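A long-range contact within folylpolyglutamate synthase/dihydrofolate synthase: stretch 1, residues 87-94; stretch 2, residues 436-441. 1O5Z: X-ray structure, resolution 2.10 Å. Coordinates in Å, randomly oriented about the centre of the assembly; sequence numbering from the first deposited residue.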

# COMPACT_ATOMS: atom_id res chain seq x y z
N PRO A 87 1.56 -3.15 4.24
CA PRO A 87 1.50 -3.28 5.69
C PRO A 87 0.61 -2.13 6.19
O PRO A 87 -0.42 -1.88 5.59
CB PRO A 87 2.97 -3.18 6.09
CG PRO A 87 3.54 -2.21 5.00
CD PRO A 87 2.69 -2.33 3.80
N HIS A 88 0.95 -1.41 7.25
CA HIS A 88 0.22 -0.20 7.53
C HIS A 88 1.23 0.83 7.81
O HIS A 88 2.39 0.51 8.05
CB HIS A 88 -0.73 -0.37 8.74
CG HIS A 88 -0.04 -0.70 10.04
ND1 HIS A 88 0.02 -1.98 10.55
CD2 HIS A 88 0.58 0.10 10.94
CE1 HIS A 88 0.63 -1.95 11.73
NE2 HIS A 88 0.99 -0.71 11.98
N LEU A 89 0.76 2.07 7.82
CA LEU A 89 1.57 3.25 8.04
C LEU A 89 1.47 3.78 9.48
O LEU A 89 2.48 3.92 10.17
CB LEU A 89 1.14 4.32 7.02
CG LEU A 89 2.14 5.43 6.86
CD1 LEU A 89 3.44 4.89 6.27
CD2 LEU A 89 1.55 6.55 6.02
N SER A 90 0.25 4.04 9.93
CA SER A 90 0.01 4.68 11.22
C SER A 90 -0.74 3.78 12.18
O SER A 90 -0.41 3.72 13.35
CB SER A 90 -0.76 5.97 11.04
OG SER A 90 -0.07 6.89 10.24
N THR A 91 -1.75 3.07 11.69
CA THR A 91 -2.47 2.16 12.53
C THR A 91 -2.70 0.86 11.83
O THR A 91 -2.99 0.82 10.66
CB THR A 91 -3.81 2.72 13.03
OG1 THR A 91 -4.52 1.66 13.68
CG2 THR A 91 -4.72 3.11 11.86
N PHE A 92 -2.59 -0.21 12.59
CA PHE A 92 -2.89 -1.55 12.15
C PHE A 92 -4.23 -1.64 11.44
O PHE A 92 -4.41 -2.44 10.52
CB PHE A 92 -2.85 -2.47 13.37
CG PHE A 92 -3.33 -3.83 13.09
CD1 PHE A 92 -2.43 -4.84 12.73
CD2 PHE A 92 -4.68 -4.12 13.19
CE1 PHE A 92 -2.87 -6.15 12.47
CE2 PHE A 92 -5.14 -5.39 12.94
CZ PHE A 92 -4.23 -6.43 12.58
N ARG A 93 -5.18 -0.81 11.85
CA ARG A 93 -6.53 -0.88 11.31
C ARG A 93 -6.69 -0.42 9.81
O ARG A 93 -7.73 -0.72 9.16
CB ARG A 93 -7.46 -0.16 12.28
CG ARG A 93 -7.48 -0.86 13.64
CD ARG A 93 -7.75 0.07 14.80
NE ARG A 93 -8.81 0.92 14.30
CZ ARG A 93 -8.76 2.19 14.07
NH1 ARG A 93 -7.76 2.93 14.49
NH2 ARG A 93 -9.81 2.74 13.49
N GLU A 94 -5.68 0.26 9.27
CA GLU A 94 -5.59 0.48 7.81
C GLU A 94 -5.67 -0.81 6.96
O GLU A 94 -6.01 -0.78 5.76
CB GLU A 94 -4.23 1.14 7.47
CG GLU A 94 -4.06 2.56 7.95
CD GLU A 94 -2.61 3.01 7.94
OE1 GLU A 94 -1.82 2.50 7.11
OE2 GLU A 94 -2.26 3.86 8.78
N ILE A 436 -1.10 10.88 18.78
CA ILE A 436 -0.31 9.72 18.49
C ILE A 436 -0.96 8.58 19.24
O ILE A 436 -1.06 8.59 20.45
CB ILE A 436 1.13 9.91 18.99
CG1 ILE A 436 1.89 11.04 18.24
CG2 ILE A 436 1.89 8.56 18.95
CD1 ILE A 436 1.99 10.90 16.74
N ASN A 437 -1.42 7.59 18.49
CA ASN A 437 -2.08 6.47 19.10
C ASN A 437 -1.06 5.59 19.87
O ASN A 437 0.16 5.68 19.68
CB ASN A 437 -2.94 5.73 18.06
CG ASN A 437 -2.18 4.68 17.25
OD1 ASN A 437 -1.99 3.58 17.76
ND2 ASN A 437 -1.90 4.93 15.94
N GLU A 438 -1.59 4.79 20.76
CA GLU A 438 -0.78 3.98 21.65
C GLU A 438 -0.08 2.80 20.97
O GLU A 438 0.75 2.14 21.60
CB GLU A 438 -1.67 3.40 22.75
CG GLU A 438 -1.33 3.88 24.13
CD GLU A 438 -2.40 3.47 25.12
OE1 GLU A 438 -3.55 3.91 24.92
OE2 GLU A 438 -2.09 2.68 26.06
N GLU A 439 -0.48 2.47 19.75
CA GLU A 439 0.20 1.44 18.93
C GLU A 439 1.68 1.78 18.75
O GLU A 439 2.53 0.88 18.70
CB GLU A 439 -0.44 1.31 17.54
CG GLU A 439 -1.84 0.75 17.51
CD GLU A 439 -2.39 0.60 16.07
OE1 GLU A 439 -3.62 0.82 15.88
OE2 GLU A 439 -1.62 0.22 15.16
N TRP A 440 1.97 3.08 18.65
CA TRP A 440 3.34 3.54 18.64
C TRP A 440 4.13 3.16 19.89
O TRP A 440 5.34 3.00 19.81
CB TRP A 440 3.39 5.02 18.41
CG TRP A 440 2.88 5.35 17.10
CD1 TRP A 440 1.60 5.67 16.80
CD2 TRP A 440 3.60 5.33 15.87
NE1 TRP A 440 1.47 5.88 15.45
CE2 TRP A 440 2.68 5.67 14.84
CE3 TRP A 440 4.92 5.06 15.51
CZ2 TRP A 440 3.02 5.74 13.49
CZ3 TRP A 440 5.28 5.14 14.15
CH2 TRP A 440 4.32 5.48 13.16
N LYS A 441 3.46 2.95 21.03
CA LYS A 441 4.16 2.47 22.24
C LYS A 441 4.41 0.94 22.26
O LYS A 441 5.29 0.47 22.97
CB LYS A 441 3.39 2.89 23.51
CG LYS A 441 3.35 4.40 23.77
CD LYS A 441 4.64 4.90 24.49
CE LYS A 441 4.34 5.74 25.76
NZ LYS A 441 5.16 5.31 26.96
O HOH W 1 -5.69 2.04 16.91

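This is a small, polar contact between two loop-and-3-10 segments far apart in sequence, in which the carboxylate of Glu 439 grips the start of a 3-10 segment and Asn 437 and Trp 440 pack beside it. The two stretches bury about 250 Å² between them, and Glu 439 gives the largest share; on the other side Ser 90, Thr 91 and Phe 92 are buried, and Ser 90 has the most area covered, 47 Å². The backbones remain well apart, with the CA atoms of Thr 91 and Glu 439 separated by 7.0 Å, so the gap is bridged mainly by side chains, most of them from the second stretch.

Glu 439 is well suited to that task. Its CA-to-CB bond points toward the first stretch, and with chi1 in m and chi2 in t the chain extends far enough to deliver both carboxylate oxygens. OE1 accepts a hydrogen bond from Thr 91 OG1 at 2.5 Å, a short distance, while OE2 accepts one from Phe 92 N at 2.8 Å. The second bond is almost straight, with an N-H...acceptor angle of 176°. Phe 92 begins the 3-10 segment, where a backbone NH can lack a partner within the turn; a carboxylate can satisfy such a donor and still have its other oxygen free for a neighbouring hydroxyl. What Phe 92 offers Glu 439 is chiefly its backbone: CB lies 3.5 Å from Glu 439 OE2, but the end of the side chain leads away.

Thr 91 fits because its hydroxyl serves both sides of the contact. OG1 donates to Glu 439 and also accepts from Arg 93 N, at 3.1 Å from OG1 to that nitrogen, so one small polar group ties the turn to its partner. Water 1 extends the network: its oxygen lies 2.6 Å from Glu 439 OE1, within hydrogen-bonding reach, and accepts a weak hydrogen bond from Arg 93 NH1 at 3.3 Å.

Beside the carboxylate, Asn 437 uses the donor end of its amide. ND2 gives a hydrogen bond to Ser 90 O at 3.2 Å, with an angle of 145°; an amide NH2 is a natural donor for a backbone carbonyl. Trp 440 lies obliquely against the same region, its CB directed sideways but its ring end coming nearer; CZ2 is 3.8 Å from Leu 89 O, and NE1 is 3.6 Å from Ser 90 O. The broad indole thus covers the backbone here, while NE1 finds its hydrogen bond elsewhere in the structure.

The first stretch is held in shape from within. Buried Glu 94, which does not touch the second stretch, accepts from Leu 89 N through OE1 at 2.7 Å, and through OE2 from Ser 90 N at 2.8 Å and Thr 91 N at 3.1 Å. A backbone bond from Glu 94 N to Thr 91 O, 3.1 Å, closes the turn. Two glutamates therefore satisfy successive backbone NH groups: Glu 94 those of Leu 89, Ser 90 and Thr 91, and Glu 439, from the distant stretch, that of Phe 92.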